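Local coordinates for pyocin S5 (Pseudomonas aeruginosa PAO1, PDB 6THK), which probably kills bacteria related to its producer as a pore-forming bacteriocin, depolarising their cytoplasmic membrane after being imported into the cell, at residues P237-E242 / E302-R307; S402-F406 / I457-T463; F410-K415 / A449-V455; S421-F426 / P437-I442. The protein carries 1 engineered substitution. All blocks are in the same frame, centred on the assembly; numbering follows the deposited sequence.

Contact 1 of 4, residues P237-E242 / E302-R307; sequences PEQWLE and ETTRRR
This contact belongs to an antiparallel helical hairpin at the start of a region predicted to be coiled coil. Residues 237-242 form the first turns of helix 237-267. Residues 302-307 lie within the long helix 272-338. The short axes approach to 9.9 Å, and their N-to-C directions make an angle of 158° (signed crossing -158°). The CA atoms of Glu238 and Thr303 are nearest, at 6.5 Å. Leu241 is the buried centre. Its side chain (chi1 m, chi2 t) points toward the long helix. Leu241 CD1 lies 3.8 Å from Glu302 CG and 3.7 Å from Arg306 CG, and Leu241 CB lies 3.7 Å from Thr303 OG1, which bonds back to Leu299 O. Pro237 CB lies over one face of the Arg306 guanidinium, 3.5 Å from Arg306 NE. Arg306 (chi1 m, chi2 m) makes a weak hydrogen bond, part of a salt bridge, from NE to Glu302 OE1 at 3.4 Å. The more exposed margin is charged. Glu238 OE2 and Arg307 NE form a long salt bridge of 3.8 Å. Water 1 lies 2.4 Å from Glu238 OE2 and accepts from Arg307 NH2 at 2.7 Å. Glu242 OE2 pairs with Arg246. A leucine between arginine and glutamate stems, with one long ion pair at its margin, is consistent with an antiparallel two-helix hairpin of the predicted coiled coil.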
# COMPACT_ATOMS: atom_id res chain seq x y z
N PRO A 237 16.27 5.74 -3.98
CA PRO A 237 15.13 4.83 -4.06
C PRO A 237 15.09 3.78 -2.94
O PRO A 237 14.01 3.36 -2.57
CB PRO A 237 15.32 4.17 -5.42
CG PRO A 237 16.02 5.21 -6.22
CD PRO A 237 16.97 5.87 -5.27
N GLU A 238 16.23 3.41 -2.39
CA GLU A 238 16.28 2.43 -1.31
C GLU A 238 15.73 3.00 -0.01
O GLU A 238 15.20 2.27 0.83
CB GLU A 238 17.71 1.94 -1.09
CG GLU A 238 17.97 0.52 -1.55
CD GLU A 238 19.29 -0.01 -1.05
OE1 GLU A 238 20.21 -0.24 -1.86
OE2 GLU A 238 19.43 -0.20 0.18
N GLN A 239 15.87 4.30 0.16
CA GLN A 239 15.38 5.02 1.34
C GLN A 239 13.85 5.12 1.36
O GLN A 239 13.25 4.83 2.40
CB GLN A 239 15.99 6.42 1.42
CG GLN A 239 17.40 6.46 1.99
CD GLN A 239 18.00 7.83 1.84
OE1 GLN A 239 17.68 8.77 2.58
NE2 GLN A 239 18.87 7.99 0.86
N TRP A 240 13.22 5.54 0.22
CA TRP A 240 11.77 5.66 0.17
C TRP A 240 11.09 4.30 0.07
O TRP A 240 9.96 4.17 0.54
CB TRP A 240 11.26 6.67 -0.89
CG TRP A 240 11.24 6.24 -2.32
CD1 TRP A 240 10.45 5.27 -2.88
CD2 TRP A 240 11.90 6.90 -3.42
NE1 TRP A 240 10.66 5.21 -4.24
CE2 TRP A 240 11.54 6.20 -4.60
CE3 TRP A 240 12.79 7.98 -3.52
CZ2 TRP A 240 12.03 6.57 -5.86
CZ3 TRP A 240 13.28 8.34 -4.77
CH2 TRP A 240 12.90 7.64 -5.92
N LEU A 241 11.80 3.29 -0.42
CA LEU A 241 11.25 1.94 -0.47
C LEU A 241 11.19 1.39 0.95
O LEU A 241 10.23 0.74 1.31
CB LEU A 241 12.11 1.04 -1.35
CG LEU A 241 11.77 1.06 -2.84
CD1 LEU A 241 12.87 0.42 -3.66
CD2 LEU A 241 10.44 0.39 -3.11
N GLU A 242 12.22 1.66 1.73
CA GLU A 242 12.27 1.24 3.14
C GLU A 242 11.07 1.83 3.93
O GLU A 242 10.40 1.11 4.66
CB GLU A 242 13.59 1.66 3.80
CG GLU A 242 14.62 0.55 3.86
CD GLU A 242 15.81 0.82 4.77
OE1 GLU A 242 16.95 0.58 4.33
OE2 GLU A 242 15.59 1.24 5.93
N GLU A 302 11.11 -4.87 -5.87
CA GLU A 302 11.70 -3.61 -6.27
C GLU A 302 12.91 -3.28 -5.40
O GLU A 302 13.91 -2.78 -5.88
CB GLU A 302 10.65 -2.50 -6.20
CG GLU A 302 11.13 -1.13 -6.63
CD GLU A 302 11.63 -1.11 -8.05
OE1 GLU A 302 12.86 -1.02 -8.24
OE2 GLU A 302 10.81 -1.16 -8.98
N THR A 303 12.81 -3.58 -4.11
CA THR A 303 13.92 -3.33 -3.21
C THR A 303 15.12 -4.18 -3.61
O THR A 303 16.24 -3.71 -3.62
CB THR A 303 13.55 -3.62 -1.75
OG1 THR A 303 12.58 -2.68 -1.30
CG2 THR A 303 14.76 -3.50 -0.87
N THR A 304 14.86 -5.44 -3.95
CA THR A 304 15.89 -6.35 -4.38
C THR A 304 16.54 -5.86 -5.67
O THR A 304 17.74 -5.96 -5.84
CB THR A 304 15.33 -7.75 -4.62
OG1 THR A 304 14.95 -8.33 -3.37
CG2 THR A 304 16.36 -8.63 -5.27
N ARG A 305 15.73 -5.34 -6.58
CA ARG A 305 16.25 -4.83 -7.84
C ARG A 305 17.18 -3.66 -7.57
O ARG A 305 18.24 -3.55 -8.16
CB ARG A 305 15.11 -4.41 -8.77
CG ARG A 305 15.40 -3.15 -9.59
CD ARG A 305 14.26 -2.80 -10.53
NE ARG A 305 14.25 -1.38 -10.88
CZ ARG A 305 13.22 -0.74 -11.43
NH1 ARG A 305 12.10 -1.38 -11.69
NH2 ARG A 305 13.31 0.55 -11.70
N ARG A 306 16.77 -2.78 -6.66
CA ARG A 306 17.56 -1.61 -6.31
C ARG A 306 18.87 -1.96 -5.64
O ARG A 306 19.90 -1.37 -5.93
CB ARG A 306 16.75 -0.68 -5.41
CG ARG A 306 15.58 0.01 -6.09
CD ARG A 306 16.06 1.04 -7.09
NE ARG A 306 14.96 1.61 -7.85
CZ ARG A 306 15.10 2.53 -8.79
NH1 ARG A 306 16.31 2.99 -9.10
NH2 ARG A 306 14.05 3.00 -9.44
N ARG A 307 18.83 -2.92 -4.73
CA ARG A 307 20.02 -3.35 -4.02
C ARG A 307 21.05 -3.97 -4.94
O ARG A 307 22.24 -3.73 -4.80
CB ARG A 307 19.66 -4.31 -2.89
CG ARG A 307 19.35 -3.61 -1.58
CD ARG A 307 18.48 -4.45 -0.67
NE ARG A 307 18.00 -3.67 0.46
CZ ARG A 307 17.38 -4.18 1.52
NH1 ARG A 307 17.15 -5.48 1.60
NH2 ARG A 307 16.98 -3.38 2.49
O HOH W 1 17.44 -0.98 1.37

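Contact 2 of 4, residues S402-F406 / I457-T463; sequences SLEKF and IAFATAT
Both segments are helical, 402-406 within helix 396-409 and 457-463 within helix 451-464. Their short axes come within 8.5 Å, and the N-to-C directions make an angle of 137° (signed crossing 137°). Ser402 and Ala460 are the nearest pair, with CA atoms 4.9 Å apart. Helix 451-464 is probably the first arm of the hydrophobic hairpin of the colicin pore-forming fold, with helix 468-481 as the second. Residues 457-463 lie in a predicted transmembrane region. Small residues permit the close approach: Ser402 CB is 3.9 Å from Ala460 CB, and Leu403 CB is also 3.9 Å from Ala460 CB. Leu403 (chi1 t, chi2 p) reaches along the partner helix, with Leu403 CD1 3.7 Å from Ile457 N and 3.9 Å from Ile457 CG1. Phe406 (chi1 m) points toward the hairpin helix. The edge of Phe459 (chi1 m) meets the face of Phe406, a T-shaped stack with centroids 5.6 Å apart and planes at 78°. Phe326 and Phe330 of helix 272-338 extend this aromatic cluster. Thr463 CG2 lies at the edge of the Phe406 ring, 4.1 Å from Phe406 CE2. Ser402 OG bonds to Met398 O, and Thr463 OG1 donates to Ala460 O at 2.7 Å. Above the ring face, Phe459 CB makes a CH-pi contact 3.7 Å from the Phe406 centroid, 18° off the normal.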
# COMPACT_ATOMS: atom_id res chain seq x y z
N SER A 402 44.27 -5.11 -21.54
CA SER A 402 45.17 -4.07 -21.03
C SER A 402 44.71 -2.71 -21.51
O SER A 402 44.63 -1.78 -20.72
CB SER A 402 46.60 -4.35 -21.45
OG SER A 402 47.04 -5.54 -20.83
N LEU A 403 44.34 -2.61 -22.82
CA LEU A 403 43.82 -1.37 -23.40
C LEU A 403 42.51 -0.91 -22.70
O LEU A 403 42.33 0.30 -22.53
CB LEU A 403 43.64 -1.49 -24.93
CG LEU A 403 42.95 -0.31 -25.67
CD1 LEU A 403 43.76 0.98 -25.55
CD2 LEU A 403 42.72 -0.65 -27.14
N GLU A 404 41.65 -1.83 -22.24
CA GLU A 404 40.44 -1.38 -21.56
C GLU A 404 40.78 -0.82 -20.17
O GLU A 404 40.31 0.26 -19.83
CB GLU A 404 39.29 -2.43 -21.57
CG GLU A 404 39.51 -3.72 -20.79
CD GLU A 404 38.25 -4.56 -20.63
OE1 GLU A 404 37.33 -4.11 -19.91
OE2 GLU A 404 38.19 -5.65 -21.24
N LYS A 405 41.71 -1.48 -19.46
CA LYS A 405 42.20 -1.02 -18.15
C LYS A 405 42.92 0.33 -18.26
O LYS A 405 42.62 1.24 -17.50
CB LYS A 405 43.11 -2.08 -17.51
CG LYS A 405 42.35 -3.09 -16.64
CD LYS A 405 43.25 -4.20 -16.11
CE LYS A 405 43.46 -5.31 -17.12
NZ LYS A 405 44.44 -6.33 -16.66
N PHE A 406 43.86 0.48 -19.23
CA PHE A 406 44.58 1.76 -19.41
C PHE A 406 43.61 2.87 -19.79
O PHE A 406 43.71 3.97 -19.23
CB PHE A 406 45.73 1.65 -20.43
CG PHE A 406 46.93 0.85 -19.96
CD1 PHE A 406 47.61 1.20 -18.80
CD2 PHE A 406 47.42 -0.22 -20.71
CE1 PHE A 406 48.71 0.45 -18.36
CE2 PHE A 406 48.52 -0.96 -20.28
CZ PHE A 406 49.17 -0.61 -19.11
N ILE A 457 47.21 2.27 -26.13
CA ILE A 457 47.59 1.35 -27.18
C ILE A 457 49.08 1.03 -27.07
O ILE A 457 49.49 -0.12 -27.17
CB ILE A 457 47.27 1.93 -28.56
CG1 ILE A 457 45.78 1.85 -28.83
CG2 ILE A 457 48.06 1.23 -29.64
CD1 ILE A 457 45.34 2.56 -30.08
N ALA A 458 49.89 2.06 -26.85
CA ALA A 458 51.35 1.92 -26.67
C ALA A 458 51.68 1.03 -25.47
O ALA A 458 52.49 0.12 -25.58
CB ALA A 458 51.98 3.30 -26.50
N PHE A 459 51.04 1.29 -24.36
CA PHE A 459 51.22 0.56 -23.11
C PHE A 459 50.65 -0.88 -23.19
O PHE A 459 51.32 -1.81 -22.74
CB PHE A 459 50.61 1.35 -21.93
CG PHE A 459 51.28 2.67 -21.54
CD1 PHE A 459 52.34 3.19 -22.30
CD2 PHE A 459 50.85 3.40 -20.43
CE1 PHE A 459 52.97 4.39 -21.93
CE2 PHE A 459 51.48 4.59 -20.07
CZ PHE A 459 52.54 5.07 -20.82
N ALA A 460 49.42 -1.07 -23.79
CA ALA A 460 48.79 -2.40 -23.95
C ALA A 460 49.71 -3.35 -24.75
O ALA A 460 49.80 -4.54 -24.43
CB ALA A 460 47.43 -2.28 -24.64
N THR A 461 50.45 -2.78 -25.72
CA THR A 461 51.45 -3.48 -26.53
C THR A 461 52.60 -4.04 -25.67
O THR A 461 52.94 -5.21 -25.82
CB THR A 461 51.95 -2.54 -27.64
OG1 THR A 461 50.82 -2.16 -28.42
CG2 THR A 461 52.97 -3.20 -28.54
N ALA A 462 53.19 -3.24 -24.75
CA ALA A 462 54.28 -3.66 -23.87
C ALA A 462 53.90 -4.82 -22.96
O ALA A 462 54.77 -5.55 -22.53
CB ALA A 462 54.73 -2.48 -23.02
N THR A 463 52.59 -4.98 -22.65
CA THR A 463 52.07 -6.02 -21.74
C THR A 463 51.70 -7.35 -22.43
O THR A 463 51.54 -8.37 -21.75
CB THR A 463 50.84 -5.51 -20.95
OG1 THR A 463 49.73 -5.43 -21.85
CG2 THR A 463 51.09 -4.17 -20.23

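Contact 3 of 4, residues F410-K415 / A449-V455; sequences FGVVGK and AAASWLV
Trp453, Lys415 and Val412 carry most of this contact. Trp453 (chi1 t, chi2 64°) sits in the first turn of helix 451-464. Lys415 belongs to the extended loop between helices 396-409 and 419-431. Its stem lies across the indole face: Lys415 CB is 3.5 Å from Trp453 CE2, and Lys415 CD makes a CH-pi contact 3.8 Å from the six-membered ring centroid. Lys415 NZ is 5.6 Å from that centroid, at most a weak cation-pi attraction. Trp453 NE1 is buried without a polar partner. Val412 (chi1 m) faces the start of the helix, with Val412 CG1 3.7 Å from Ala450 CB and 3.9 Å from Ser452 CB. CA atoms pair as Val412-Trp453 at 6.5 Å and Phe410-Ser452 at 6.6 Å. Phe410 CE2 reaches Val455 CG1 at 4.2 Å. Between Phe410 and Val412, Gly411, at phi 62°, follows the end of helix 396-409 in a Schellman motif. The contact packs this interhelical loop on the N-terminal end of helix 451-464, where the predicted transmembrane region begins, within the helical colicin pore-forming domain.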
# COMPACT_ATOMS: atom_id res chain seq x y z
N PHE A 410 42.88 6.35 -17.64
CA PHE A 410 43.01 7.66 -18.29
C PHE A 410 41.66 8.36 -18.48
O PHE A 410 41.62 9.52 -18.89
CB PHE A 410 43.75 7.54 -19.64
CG PHE A 410 45.15 6.97 -19.58
CD1 PHE A 410 46.03 7.32 -18.55
CD2 PHE A 410 45.63 6.15 -20.61
CE1 PHE A 410 47.32 6.80 -18.51
CE2 PHE A 410 46.93 5.65 -20.57
CZ PHE A 410 47.77 5.98 -19.53
N GLY A 411 40.56 7.66 -18.20
CA GLY A 411 39.22 8.22 -18.34
C GLY A 411 38.88 8.61 -19.77
O GLY A 411 38.43 9.73 -20.02
N VAL A 412 39.16 7.70 -20.71
CA VAL A 412 38.87 7.84 -22.14
C VAL A 412 37.86 6.74 -22.47
O VAL A 412 37.88 5.68 -21.82
CB VAL A 412 40.12 7.85 -23.07
CG1 VAL A 412 40.99 9.09 -22.83
CG2 VAL A 412 40.95 6.59 -22.94
N VAL A 413 36.92 7.00 -23.41
CA VAL A 413 35.93 5.97 -23.76
C VAL A 413 36.58 4.79 -24.49
O VAL A 413 37.60 4.96 -25.18
CB VAL A 413 34.63 6.49 -24.48
CG1 VAL A 413 33.79 7.36 -23.55
CG2 VAL A 413 34.95 7.22 -25.80
N GLY A 414 36.02 3.60 -24.26
CA GLY A 414 36.42 2.35 -24.89
C GLY A 414 36.18 2.47 -26.38
O GLY A 414 35.09 2.89 -26.80
N LYS A 415 37.21 2.18 -27.19
CA LYS A 415 37.16 2.36 -28.64
C LYS A 415 37.40 1.05 -29.43
O LYS A 415 38.24 0.23 -29.06
CB LYS A 415 38.13 3.47 -29.03
CG LYS A 415 37.83 4.14 -30.34
CD LYS A 415 38.63 5.42 -30.50
CE LYS A 415 38.98 5.68 -31.95
NZ LYS A 415 37.86 6.27 -32.73
N ALA A 449 39.91 11.23 -31.57
CA ALA A 449 40.02 10.59 -30.26
C ALA A 449 41.06 11.31 -29.38
O ALA A 449 41.81 12.17 -29.87
CB ALA A 449 40.34 9.10 -30.39
N ALA A 450 41.04 10.99 -28.10
CA ALA A 450 41.95 11.59 -27.17
C ALA A 450 43.30 10.97 -27.37
O ALA A 450 43.41 9.78 -27.65
CB ALA A 450 41.46 11.35 -25.75
N ALA A 451 44.34 11.76 -27.14
CA ALA A 451 45.73 11.33 -27.28
C ALA A 451 46.10 10.20 -26.31
O ALA A 451 46.89 9.34 -26.64
CB ALA A 451 46.68 12.51 -27.13
N SER A 452 45.48 10.20 -25.13
CA SER A 452 45.65 9.19 -24.09
C SER A 452 45.26 7.78 -24.57
O SER A 452 45.81 6.80 -24.10
CB SER A 452 44.86 9.56 -22.84
OG SER A 452 45.09 10.91 -22.50
N TRP A 453 44.27 7.67 -25.46
CA TRP A 453 43.88 6.39 -26.02
C TRP A 453 45.06 5.77 -26.78
O TRP A 453 45.29 4.57 -26.68
CB TRP A 453 42.67 6.52 -26.94
CG TRP A 453 42.17 5.19 -27.37
CD1 TRP A 453 41.65 4.22 -26.58
CD2 TRP A 453 42.19 4.67 -28.70
NE1 TRP A 453 41.33 3.13 -27.33
CE2 TRP A 453 41.64 3.38 -28.63
CE3 TRP A 453 42.60 5.16 -29.93
CZ2 TRP A 453 41.51 2.58 -29.75
CZ3 TRP A 453 42.46 4.37 -31.03
CH2 TRP A 453 41.92 3.09 -30.94
N LEU A 454 45.80 6.58 -27.53
CA LEU A 454 46.99 6.14 -28.25
C LEU A 454 48.04 5.63 -27.27
O LEU A 454 48.71 4.65 -27.53
CB LEU A 454 47.60 7.28 -29.04
CG LEU A 454 47.00 7.70 -30.37
CD1 LEU A 454 47.98 8.61 -31.09
CD2 LEU A 454 46.67 6.48 -31.21
N VAL A 455 48.18 6.34 -26.15
CA VAL A 455 49.11 5.97 -25.09
C VAL A 455 48.71 4.62 -24.50
O VAL A 455 49.56 3.82 -24.18
CB VAL A 455 49.20 7.04 -23.99
CG1 VAL A 455 50.21 6.63 -22.94
CG2 VAL A 455 49.59 8.38 -24.59

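Contact 4 of 4, residues S421-F426 / P437-I442; sequences SLYQEF and PFFVKI
Helices 419-431 and 436-446 follow each other and fold back as a helical hairpin. Segments 421-426 and 437-442 run antiparallel, with short axes 9.5 Å apart at 160° (signed crossing -160°). Nearest CA pairs are Glu425-Phe438 at 5.8 Å and Leu422-Lys441 at 7.4 Å. The main bump is the Phe438 ring (chi1 t, chi2 78°). It enters the hollow lined by Leu422, Glu425 and Phe426. Phe438 CE1 lies 3.9 Å from Leu422 CD1 and 3.4 Å from Phe426 CD2. Phe426 (chi1 t) turns its edge toward the Phe438 face in an offset edge-to-face pair, centroids 5.1 Å apart and planes at 80°. Trp435 meets both rings edge-to-face, and Val478 of helix 468-481 packs on both. In return, Leu422 (chi1 t, chi2 p) fills the hollow between Phe438, Lys441 and Ile442. Leu422 CD1 is 4.0 Å from Lys441 CG and 4.1 Å from Ile442 CG2. Glu425 (chi1 t, chi2 p) lies along the partner backbone, with Glu425 CG 4.1 Å from Phe438 CA and Glu425 OE2 3.0 Å from Pro437 CB. On the more exposed side, Lys441 stretches across so that Lys441 NZ donates to Ser421 OG at 2.9 Å. The hairpin is therefore held mainly by aromatic and aliphatic packing, and the single hydrogen bond across it, from Lys441 to Ser421, sits at the partly exposed margin.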
# COMPACT_ATOMS: atom_id res chain seq x y z
N SER A 421 45.49 -5.67 -37.45
CA SER A 421 45.64 -4.73 -38.58
C SER A 421 46.63 -3.64 -38.25
O SER A 421 47.45 -3.29 -39.10
CB SER A 421 44.30 -4.12 -38.96
OG SER A 421 44.44 -3.33 -40.13
N LEU A 422 46.54 -3.12 -37.04
CA LEU A 422 47.39 -2.04 -36.57
C LEU A 422 48.84 -2.48 -36.43
O LEU A 422 49.75 -1.81 -36.89
CB LEU A 422 46.88 -1.54 -35.23
CG LEU A 422 47.68 -0.38 -34.65
CD1 LEU A 422 47.90 0.65 -35.74
CD2 LEU A 422 46.96 0.22 -33.46
N TYR A 423 49.03 -3.61 -35.77
CA TYR A 423 50.35 -4.16 -35.55
C TYR A 423 51.06 -4.55 -36.83
O TYR A 423 52.26 -4.41 -36.95
CB TYR A 423 50.29 -5.30 -34.54
CG TYR A 423 49.86 -4.77 -33.21
CD1 TYR A 423 50.40 -3.61 -32.70
CD2 TYR A 423 48.88 -5.41 -32.47
CE1 TYR A 423 50.00 -3.10 -31.49
CE2 TYR A 423 48.47 -4.91 -31.25
CZ TYR A 423 49.04 -3.77 -30.77
OH TYR A 423 48.64 -3.28 -29.55
N GLN A 424 50.30 -5.07 -37.79
CA GLN A 424 50.88 -5.43 -39.05
C GLN A 424 51.44 -4.20 -39.74
O GLN A 424 52.54 -4.22 -40.25
CB GLN A 424 49.82 -6.06 -39.94
CG GLN A 424 50.19 -6.07 -41.41
CD GLN A 424 50.44 -7.46 -41.92
OE1 GLN A 424 50.65 -8.38 -41.14
NE2 GLN A 424 50.40 -7.62 -43.23
N GLU A 425 50.69 -3.11 -39.72
CA GLU A 425 51.19 -1.88 -40.33
C GLU A 425 52.41 -1.34 -39.56
O GLU A 425 53.30 -0.75 -40.15
CB GLU A 425 50.08 -0.87 -40.70
CG GLU A 425 50.56 0.24 -41.67
CD GLU A 425 50.76 -0.22 -43.12
OE1 GLU A 425 50.29 -1.34 -43.40
OE2 GLU A 425 51.38 0.51 -43.96
N PHE A 426 52.42 -1.50 -38.24
CA PHE A 426 53.57 -1.09 -37.45
C PHE A 426 54.80 -1.91 -37.84
O PHE A 426 55.89 -1.38 -38.01
CB PHE A 426 53.30 -1.26 -35.96
CG PHE A 426 54.26 -0.51 -35.08
CD1 PHE A 426 55.58 -0.86 -35.04
CD2 PHE A 426 53.83 0.54 -34.31
CE1 PHE A 426 56.48 -0.19 -34.24
CE2 PHE A 426 54.71 1.23 -33.51
CZ PHE A 426 56.04 0.86 -33.47
N PRO A 437 52.57 5.38 -44.09
CA PRO A 437 51.35 4.55 -44.04
C PRO A 437 50.95 4.13 -42.62
O PRO A 437 49.86 3.59 -42.43
CB PRO A 437 51.71 3.34 -44.92
CG PRO A 437 52.92 3.78 -45.71
CD PRO A 437 53.66 4.65 -44.76
N PHE A 438 51.87 4.22 -41.66
CA PHE A 438 51.50 3.95 -40.28
C PHE A 438 50.67 5.07 -39.68
O PHE A 438 49.66 4.85 -39.03
CB PHE A 438 52.70 3.71 -39.38
CG PHE A 438 52.31 3.50 -37.95
CD1 PHE A 438 51.81 2.29 -37.53
CD2 PHE A 438 52.41 4.53 -37.04
CE1 PHE A 438 51.44 2.10 -36.22
CE2 PHE A 438 52.04 4.35 -35.73
CZ PHE A 438 51.55 3.13 -35.32
N PHE A 439 51.16 6.30 -39.86
CA PHE A 439 50.51 7.48 -39.32
C PHE A 439 49.13 7.65 -39.93
O PHE A 439 48.18 8.02 -39.25
CB PHE A 439 51.37 8.72 -39.54
CG PHE A 439 52.61 8.74 -38.71
CD1 PHE A 439 52.54 8.57 -37.34
CD2 PHE A 439 53.84 8.92 -39.29
CE1 PHE A 439 53.68 8.58 -36.57
CE2 PHE A 439 54.99 8.92 -38.52
CZ PHE A 439 54.91 8.75 -37.16
N VAL A 440 49.02 7.36 -41.22
CA VAL A 440 47.75 7.44 -41.91
C VAL A 440 46.78 6.44 -41.30
O VAL A 440 45.61 6.75 -41.10
CB VAL A 440 47.89 7.15 -43.40
CG1 VAL A 440 46.55 6.77 -43.99
CG2 VAL A 440 48.47 8.34 -44.12
N LYS A 441 47.26 5.23 -41.01
CA LYS A 441 46.41 4.23 -40.41
C LYS A 441 45.94 4.64 -39.02
O LYS A 441 44.78 4.46 -38.69
CB LYS A 441 47.14 2.88 -40.36
CG LYS A 441 46.64 1.93 -39.30
CD LYS A 441 45.73 0.87 -39.89
CE LYS A 441 44.44 0.75 -39.10
NZ LYS A 441 43.91 -0.63 -39.11
N ILE A 442 46.83 5.18 -38.20
CA ILE A 442 46.42 5.62 -36.86
C ILE A 442 45.45 6.79 -36.91
O ILE A 442 44.47 6.82 -36.19
CB ILE A 442 47.58 5.89 -35.88
CG1 ILE A 442 48.84 6.33 -36.59
CG2 ILE A 442 47.87 4.66 -35.04
CD1 ILE A 442 50.00 6.51 -35.65

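Overall arrangement
Contact 1 stands apart. It lies in the elongated helical region, about 15 Å from the chain centre, and its centre is 36 to 50 Å from those of the others. Contacts 2, 3 and 4 cluster in the colicin pore-forming domain, with centres 11 to 17 Å apart. Along the chain, contact 1 closes first. Contact 4 is then nested inside contact 3, and contact 3 inside contact 2. Contacts 2 and 3 share helix 451-464 and touch through Leu403-Trp453 and Phe459-Phe410. Tyr423 of contact 4 reaches Thr461 of contact 2. Helix 272-338 contributes to contact 1 and also packs beside contact 2, so it physically links the elongated region to the globular pore-forming bundle.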